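Local coordinates for EmrA (Aquifex aeolicus, PDB 4TKO), which serves as the periplasmic adaptor of a major facilitator superfamily multidrug efflux pump and so probably takes part in carrying xenobiotics out of the cell, at residues K266-V278 with D285-P297. Numbering follows the deposited sequence.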
ATOM      1  N   LYS A 266      67.181   8.404  12.657  1.00 66.28           N
ATOM      2  CA  LYS A 266      67.019   6.959  12.707  1.00 63.04           C
ATOM      3  C   LYS A 266      66.137   6.463  11.583  1.00 53.51           C
ATOM      4  O   LYS A 266      65.493   5.434  11.711  1.00 73.28           O
ATOM      5  CB  LYS A 266      66.456   6.502  14.055  1.00 45.23           C
ATOM      6  CG  LYS A 266      65.588   7.495  14.753  1.00 64.17           C
ATOM      7  CD  LYS A 266      64.941   6.895  15.996  1.00 63.81           C
ATOM      8  CE  LYS A 266      65.910   6.746  17.147  1.00 53.98           C
ATOM      9  NZ  LYS A 266      65.195   6.331  18.400  1.00 60.87           N
ATOM     10  N   LEU A 267      66.125   7.171  10.466  1.00 50.12           N
ATOM     11  CA  LEU A 267      65.321   6.735   9.339  1.00 46.61           C
ATOM     12  C   LEU A 267      66.186   6.089   8.265  1.00 59.42           C
ATOM     13  O   LEU A 267      65.690   5.709   7.202  1.00 62.16           O
ATOM     14  CB  LEU A 267      64.543   7.914   8.757  1.00 57.49           C
ATOM     15  CG  LEU A 267      63.433   7.551   7.765  1.00 65.83           C
ATOM     16  CD1 LEU A 267      62.144   8.230   8.172  1.00 57.58           C
ATOM     17  CD2 LEU A 267      63.813   7.925   6.330  1.00 73.93           C
ATOM     18  N   LYS A 268      67.474   5.950   8.567  1.00 72.88           N
ATOM     19  CA  LYS A 268      68.494   5.567   7.587  1.00 77.22           C
ATOM     20  C   LYS A 268      68.039   4.493   6.592  1.00 78.28           C
ATOM     21  O   LYS A 268      67.884   4.770   5.400  1.00 93.94           O
ATOM     22  CB  LYS A 268      69.765   5.093   8.308  1.00 85.63           C
ATOM     23  CG  LYS A 268      69.865   5.542   9.770  1.00 99.29           C
ATOM     24  CD  LYS A 268      71.294   5.410  10.309  1.00110.44           C
ATOM     25  CE  LYS A 268      71.350   5.565  11.833  1.00 88.62           C
ATOM     26  NZ  LYS A 268      71.216   4.253  12.526  1.00 81.18           N
ATOM     27  N   GLY A 269      67.809   3.278   7.073  1.00 53.36           N
ATOM     28  CA  GLY A 269      67.544   2.167   6.174  1.00 61.52           C
ATOM     29  C   GLY A 269      66.088   1.768   6.042  1.00 69.78           C
ATOM     30  O   GLY A 269      65.779   0.660   5.587  1.00 61.49           O
ATOM     31  N   VAL A 270      65.195   2.675   6.439  1.00 70.48           N
ATOM     32  CA  VAL A 270      63.761   2.412   6.453  1.00 48.85           C
ATOM     33  C   VAL A 270      63.107   2.684   5.095  1.00 54.34           C
ATOM     34  O   VAL A 270      63.459   3.629   4.398  1.00 64.27           O
ATOM     35  CB  VAL A 270      63.068   3.260   7.517  1.00 43.18           C
ATOM     36  CG1 VAL A 270      61.565   3.077   7.442  1.00 51.09           C
ATOM     37  CG2 VAL A 270      63.579   2.903   8.898  1.00 52.13           C
ATOM     38  N   LYS A 271      62.126   1.871   4.734  1.00 50.90           N
ATOM     39  CA  LYS A 271      61.586   1.951   3.392  1.00 60.73           C
ATOM     40  C   LYS A 271      60.230   1.247   3.259  1.00 57.41           C
ATOM     41  O   LYS A 271      59.950   0.270   3.953  1.00 52.23           O
ATOM     42  CB  LYS A 271      62.610   1.366   2.421  1.00 63.36           C
ATOM     43  CG  LYS A 271      62.115   1.149   1.005  1.00 88.27           C
ATOM     44  CD  LYS A 271      62.106  -0.341   0.658  1.00 93.65           C
ATOM     45  CE  LYS A 271      63.458  -1.000   0.923  1.00 78.43           C
ATOM     46  NZ  LYS A 271      63.358  -2.479   0.776  1.00 82.91           N
ATOM     47  N   VAL A 272      59.378   1.763   2.381  1.00 55.68           N
ATOM     48  CA  VAL A 272      58.086   1.139   2.152  1.00 50.54           C
ATOM     49  C   VAL A 272      58.273  -0.340   1.871  1.00 56.25           C
ATOM     50  O   VAL A 272      59.123  -0.733   1.073  1.00 64.71           O
ATOM     51  CB  VAL A 272      57.321   1.787   0.978  1.00 44.19           C
ATOM     52  CG1 VAL A 272      56.131   0.936   0.599  1.00 44.11           C
ATOM     53  CG2 VAL A 272      56.881   3.197   1.342  1.00 48.23           C
ATOM     54  N   GLY A 273      57.486  -1.158   2.552  1.00 55.41           N
ATOM     55  CA  GLY A 273      57.545  -2.594   2.378  1.00 56.76           C
ATOM     56  C   GLY A 273      58.156  -3.299   3.571  1.00 55.52           C
ATOM     57  O   GLY A 273      57.982  -4.511   3.750  1.00 54.97           O
ATOM     58  N   ASN A 274      58.859  -2.538   4.403  1.00 40.18           N
ATOM     59  CA  ASN A 274      59.610  -3.143   5.487  1.00 44.37           C
ATOM     60  C   ASN A 274      58.727  -3.612   6.619  1.00 46.39           C
ATOM     61  O   ASN A 274      57.722  -2.989   6.929  1.00 53.94           O
ATOM     62  CB  ASN A 274      60.666  -2.172   6.014  1.00 51.76           C
ATOM     63  CG  ASN A 274      61.869  -2.075   5.095  1.00 52.96           C
ATOM     64  OD1 ASN A 274      61.763  -2.290   3.885  1.00 58.29           O
ATOM     65  ND2 ASN A 274      63.021  -1.771   5.668  1.00 58.32           N
ATOM     66  N   LYS A 275      59.109  -4.734   7.223  1.00 57.71           N
ATOM     67  CA  LYS A 275      58.409  -5.274   8.385  1.00 48.63           C
ATOM     68  C   LYS A 275      58.387  -4.253   9.495  1.00 44.30           C
ATOM     69  O   LYS A 275      59.208  -3.342   9.519  1.00 47.85           O
ATOM     70  CB  LYS A 275      59.073  -6.561   8.890  1.00 43.91           C
ATOM     71  CG  LYS A 275      58.494  -7.843   8.306  1.00 57.01           C
ATOM     72  CD  LYS A 275      57.051  -8.004   8.742  1.00 70.70           C
ATOM     73  CE  LYS A 275      56.626  -9.455   8.769  1.00 79.90           C
ATOM     74  NZ  LYS A 275      55.247  -9.553   9.324  1.00 88.22           N
ATOM     75  N   ALA A 276      57.449  -4.410  10.416  1.00 41.06           N
ATOM     76  CA  ALA A 276      57.398  -3.558  11.583  1.00 38.54           C
ATOM     77  C   ALA A 276      56.649  -4.285  12.671  1.00 49.79           C
ATOM     78  O   ALA A 276      55.855  -5.187  12.389  1.00 43.84           O
ATOM     79  CB  ALA A 276      56.735  -2.238  11.261  1.00 35.65           C
ATOM     80  N   TYR A 277      56.887  -3.869  13.911  1.00 44.88           N
ATOM     81  CA  TYR A 277      56.418  -4.598  15.079  1.00 41.35           C
ATOM     82  C   TYR A 277      55.942  -3.647  16.167  1.00 47.41           C
ATOM     83  O   TYR A 277      56.683  -2.775  16.616  1.00 49.51           O
ATOM     84  CB  TYR A 277      57.534  -5.513  15.585  1.00 36.41           C
ATOM     85  CG  TYR A 277      57.945  -6.509  14.513  1.00 52.77           C
ATOM     86  CD1 TYR A 277      57.179  -7.637  14.266  1.00 51.45           C
ATOM     87  CD2 TYR A 277      59.066  -6.293  13.712  1.00 51.25           C
ATOM     88  CE1 TYR A 277      57.525  -8.537  13.276  1.00 55.50           C
ATOM     89  CE2 TYR A 277      59.419  -7.196  12.716  1.00 56.55           C
ATOM     90  CZ  TYR A 277      58.642  -8.315  12.508  1.00 54.50           C
ATOM     91  OH  TYR A 277      58.977  -9.220  11.532  1.00 70.15           O
ATOM     92  N   VAL A 278      54.695  -3.822  16.588  1.00 33.83           N
ATOM     93  CA  VAL A 278      54.062  -2.868  17.478  1.00 35.29           C
ATOM     94  C   VAL A 278      53.660  -3.484  18.801  1.00 34.95           C
ATOM     95  O   VAL A 278      53.003  -4.514  18.836  1.00 39.30           O
ATOM     96  CB  VAL A 278      52.795  -2.258  16.835  1.00 38.69           C
ATOM     97  CG1 VAL A 278      52.322  -1.068  17.643  1.00 20.81           C
ATOM     98  CG2 VAL A 278      53.064  -1.851  15.399  1.00 32.35           C
ATOM     99  N   ASP A 285      50.500  -8.631  26.106  1.00 44.50           N
ATOM    100  CA  ASP A 285      50.678 -10.006  25.647  1.00 43.44           C
ATOM    101  C   ASP A 285      50.422 -10.135  24.158  1.00 54.71           C
ATOM    102  O   ASP A 285      50.291 -11.240  23.643  1.00 50.22           O
ATOM    103  CB  ASP A 285      49.758 -10.955  26.414  1.00 38.80           C
ATOM    104  CG  ASP A 285      49.698 -10.638  27.905  1.00 63.00           C
ATOM    105  OD1 ASP A 285      50.765 -10.449  28.516  1.00 72.73           O
ATOM    106  OD2 ASP A 285      48.585 -10.571  28.469  1.00 78.29           O
ATOM    107  N   ILE A 286      50.339  -9.008  23.463  1.00 47.35           N
ATOM    108  CA  ILE A 286      50.120  -9.061  22.029  1.00 42.94           C
ATOM    109  C   ILE A 286      51.137  -8.288  21.214  1.00 45.38           C
ATOM    110  O   ILE A 286      51.434  -7.133  21.501  1.00 55.06           O
ATOM    111  CB  ILE A 286      48.757  -8.520  21.641  1.00 38.09           C
ATOM    112  CG1 ILE A 286      47.652  -9.328  22.303  1.00 39.10           C
ATOM    113  CG2 ILE A 286      48.621  -8.528  20.113  1.00 32.22           C
ATOM    114  CD1 ILE A 286      46.265  -8.727  22.081  1.00 33.42           C
ATOM    115  N   LEU A 287      51.637  -8.930  20.172  1.00 40.92           N
ATOM    116  CA  LEU A 287      52.529  -8.281  19.245  1.00 37.25           C
ATOM    117  C   LEU A 287      51.843  -8.040  17.910  1.00 51.99           C
ATOM    118  O   LEU A 287      51.739  -8.942  17.082  1.00 57.83           O
ATOM    119  CB  LEU A 287      53.787  -9.112  19.025  1.00 43.87           C
ATOM    120  CG  LEU A 287      54.786  -8.347  18.163  1.00 62.42           C
ATOM    121  CD1 LEU A 287      55.456  -7.241  18.995  1.00 54.32           C
ATOM    122  CD2 LEU A 287      55.801  -9.269  17.535  1.00 51.64           C
ATOM    123  N   PHE A 288      51.378  -6.818  17.693  1.00 42.88           N
ATOM    124  CA  PHE A 288      50.900  -6.454  16.374  1.00 35.94           C
ATOM    125  C   PHE A 288      52.066  -6.372  15.415  1.00 35.60           C
ATOM    126  O   PHE A 288      53.203  -6.167  15.818  1.00 44.33           O
ATOM    127  CB  PHE A 288      50.140  -5.146  16.425  1.00 35.33           C
ATOM    128  CG  PHE A 288      48.864  -5.248  17.174  1.00 30.64           C
ATOM    129  CD1 PHE A 288      47.693  -5.591  16.518  1.00 33.62           C
ATOM    130  CD2 PHE A 288      48.835  -5.046  18.546  1.00 33.11           C
ATOM    131  CE1 PHE A 288      46.497  -5.697  17.218  1.00 30.02           C
ATOM    132  CE2 PHE A 288      47.646  -5.165  19.252  1.00 33.38           C
ATOM    133  CZ  PHE A 288      46.477  -5.492  18.583  1.00 30.33           C
ATOM    134  N   GLU A 289      51.769  -6.510  14.135  1.00 35.84           N
ATOM    135  CA  GLU A 289      52.795  -6.752  13.143  1.00 38.47           C
ATOM    136  C   GLU A 289      52.362  -6.114  11.833  1.00 43.23           C
ATOM    137  O   GLU A 289      51.181  -6.151  11.475  1.00 41.97           O
ATOM    138  CB  GLU A 289      53.008  -8.260  13.004  1.00 47.34           C
ATOM    139  CG  GLU A 289      54.010  -8.722  11.971  1.00 66.70           C
ATOM    140  CD  GLU A 289      54.239 -10.234  12.055  1.00 90.99           C
ATOM    141  OE1 GLU A 289      54.251 -10.770  13.192  1.00 61.44           O
ATOM    142  OE2 GLU A 289      54.389 -10.883  10.992  1.00 93.51           O
ATOM    143  N   GLY A 290      53.299  -5.503  11.118  1.00 42.81           N
ATOM    144  CA  GLY A 290      52.935  -4.891   9.855  1.00 40.58           C
ATOM    145  C   GLY A 290      54.091  -4.496   8.972  1.00 38.38           C
ATOM    146  O   GLY A 290      55.256  -4.774   9.279  1.00 44.10           O
ATOM    147  N   VAL A 291      53.749  -3.843   7.868  1.00 35.13           N
ATOM    148  CA  VAL A 291      54.736  -3.276   6.954  1.00 51.63           C
ATOM    149  C   VAL A 291      54.569  -1.774   6.802  1.00 49.23           C
ATOM    150  O   VAL A 291      53.494  -1.221   7.041  1.00 47.74           O
ATOM    151  CB  VAL A 291      54.645  -3.880   5.541  1.00 36.48           C
ATOM    152  CG1 VAL A 291      55.342  -5.216   5.487  1.00 55.65           C
ATOM    153  CG2 VAL A 291      53.188  -3.962   5.114  1.00 27.59           C
ATOM    154  N   VAL A 292      55.637  -1.130   6.354  1.00 37.01           N
ATOM    155  CA  VAL A 292      55.624   0.288   6.114  1.00 36.80           C
ATOM    156  C   VAL A 292      54.842   0.598   4.849  1.00 45.49           C
ATOM    157  O   VAL A 292      55.235   0.196   3.757  1.00 52.96           O
ATOM    158  CB  VAL A 292      57.041   0.815   6.014  1.00 39.67           C
ATOM    159  CG1 VAL A 292      57.038   2.330   6.003  1.00 40.87           C
ATOM    160  CG2 VAL A 292      57.834   0.288   7.194  1.00 45.12           C
ATOM    161  N   GLU A 293      53.727   1.309   5.007  1.00 47.50           N
ATOM    162  CA  GLU A 293      52.835   1.608   3.892  1.00 42.65           C
ATOM    163  C   GLU A 293      53.294   2.866   3.156  1.00 53.36           C
ATOM    164  O   GLU A 293      53.298   2.893   1.926  1.00 60.10           O
ATOM    165  CB  GLU A 293      51.387   1.757   4.386  1.00 45.04           C
ATOM    166  CG  GLU A 293      50.327   1.838   3.281  1.00 58.44           C
ATOM    167  CD  GLU A 293      48.896   1.679   3.798  1.00 70.27           C
ATOM    168  OE1 GLU A 293      48.681   1.668   5.029  1.00 67.37           O
ATOM    169  OE2 GLU A 293      47.975   1.560   2.964  1.00 85.46           O
ATOM    170  N   GLU A 294      53.690   3.901   3.899  1.00 43.88           N
ATOM    171  CA  GLU A 294      54.192   5.115   3.262  1.00 49.73           C
ATOM    172  C   GLU A 294      54.957   6.039   4.207  1.00 40.76           C
ATOM    173  O   GLU A 294      54.810   5.970   5.424  1.00 43.18           O
ATOM    174  CB  GLU A 294      53.044   5.887   2.609  1.00 63.99           C
ATOM    175  CG  GLU A 294      52.271   6.805   3.539  1.00 64.43           C
ATOM    176  CD  GLU A 294      51.307   7.703   2.772  1.00 97.68           C
ATOM    177  OE1 GLU A 294      50.199   7.979   3.287  1.00108.01           O
ATOM    178  OE2 GLU A 294      51.660   8.132   1.648  1.00101.54           O
ATOM    179  N   ILE A 295      55.801   6.886   3.624  1.00 49.14           N
ATOM    180  CA  ILE A 295      56.573   7.867   4.384  1.00 57.21           C
ATOM    181  C   ILE A 295      56.413   9.252   3.797  1.00 63.96           C
ATOM    182  O   ILE A 295      56.710   9.464   2.621  1.00 66.28           O
ATOM    183  CB  ILE A 295      58.063   7.557   4.400  1.00 52.11           C
ATOM    184  CG1 ILE A 295      58.304   6.080   4.704  1.00 56.19           C
ATOM    185  CG2 ILE A 295      58.754   8.460   5.407  1.00 50.23           C
ATOM    186  CD1 ILE A 295      59.762   5.720   4.748  1.00 48.57           C
ATOM    187  N   SER A 296      55.959  10.194   4.618  1.00 54.93           N
ATOM    188  CA  SER A 296      55.717  11.550   4.145  1.00 69.98           C
ATOM    189  C   SER A 296      57.018  12.339   4.041  1.00 73.93           C
ATOM    190  O   SER A 296      57.869  12.261   4.926  1.00 69.27           O
ATOM    191  CB  SER A 296      54.746  12.270   5.075  1.00 75.08           C
ATOM    192  OG  SER A 296      55.287  12.342   6.382  1.00 71.91           O
ATOM    193  N   PRO A 297      57.172  13.109   2.954  1.00 98.89           N
ATOM    194  CA  PRO A 297      58.328  13.997   2.758  1.00 97.45           C
ATOM    195  C   PRO A 297      58.665  14.849   3.993  1.00 87.87           C
ATOM    196  O   PRO A 297      57.843  15.651   4.454  1.00 95.59           O
ATOM    197  CB  PRO A 297      57.887  14.887   1.583  1.00107.77           C
ATOM    198  CG  PRO A 297      56.393  14.637   1.421  1.00 92.72           C
ATOM    199  CD  PRO A 297      56.195  13.230   1.858  1.00 74.63           C
TER
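Strands 275-278 and 288-295 run antiparallel as the arms of a beta hairpin: A276 faces G290 and V278 faces F288 in hydrogen-bonded pairs, alternating with the non-hydrogen-bonded pairs K275-V291 and Y277-E289. V278 N reaches F288 O at 2.9 Å, nearly linear at the hydrogen (177°). The pairing carries on into the type II turn K271-N274, where G273 N meets a lone pair of V292 O at 2.9 Å and V292 N binds N274 O. G273 suits this turn because its positive phi (109°) would jam a CB against the preceding carbonyl.

K275, Y277, E289 and V291 share one face. With CG anti to the backbone N (chi1 178°) and an extended chain, E289 lies alongside the Y277 ring, its CG 3.8 Å from Y277 CE1. K275 and E289 bring opposite charges together here, but the two groups are modelled too close, so the ion pair is doubtful in detail. L287 adds CD2 at 3.9 Å from Y277 CD1.

The other face is apolar and buried. V278 and F288 meet through their CB atoms at 3.9 Å, and G290, lacking a side chain, leaves A276 CB beside its carbonyl. V292 fits against the carbonyls of K271 and N274 and reaches I346 and V324. Farther along, I295 CD1 touches V270 CG1 at 4.2 Å, while N274 ND2 bonds R347 O and T349 OG1, tying the turn to the last modelled residues.

K275, Y277 and E289, with V291, on one side and small or apolar residues on the other imply one partly exposed face and one turned inward, consistent with the wall of the AaeA-like beta-barrel.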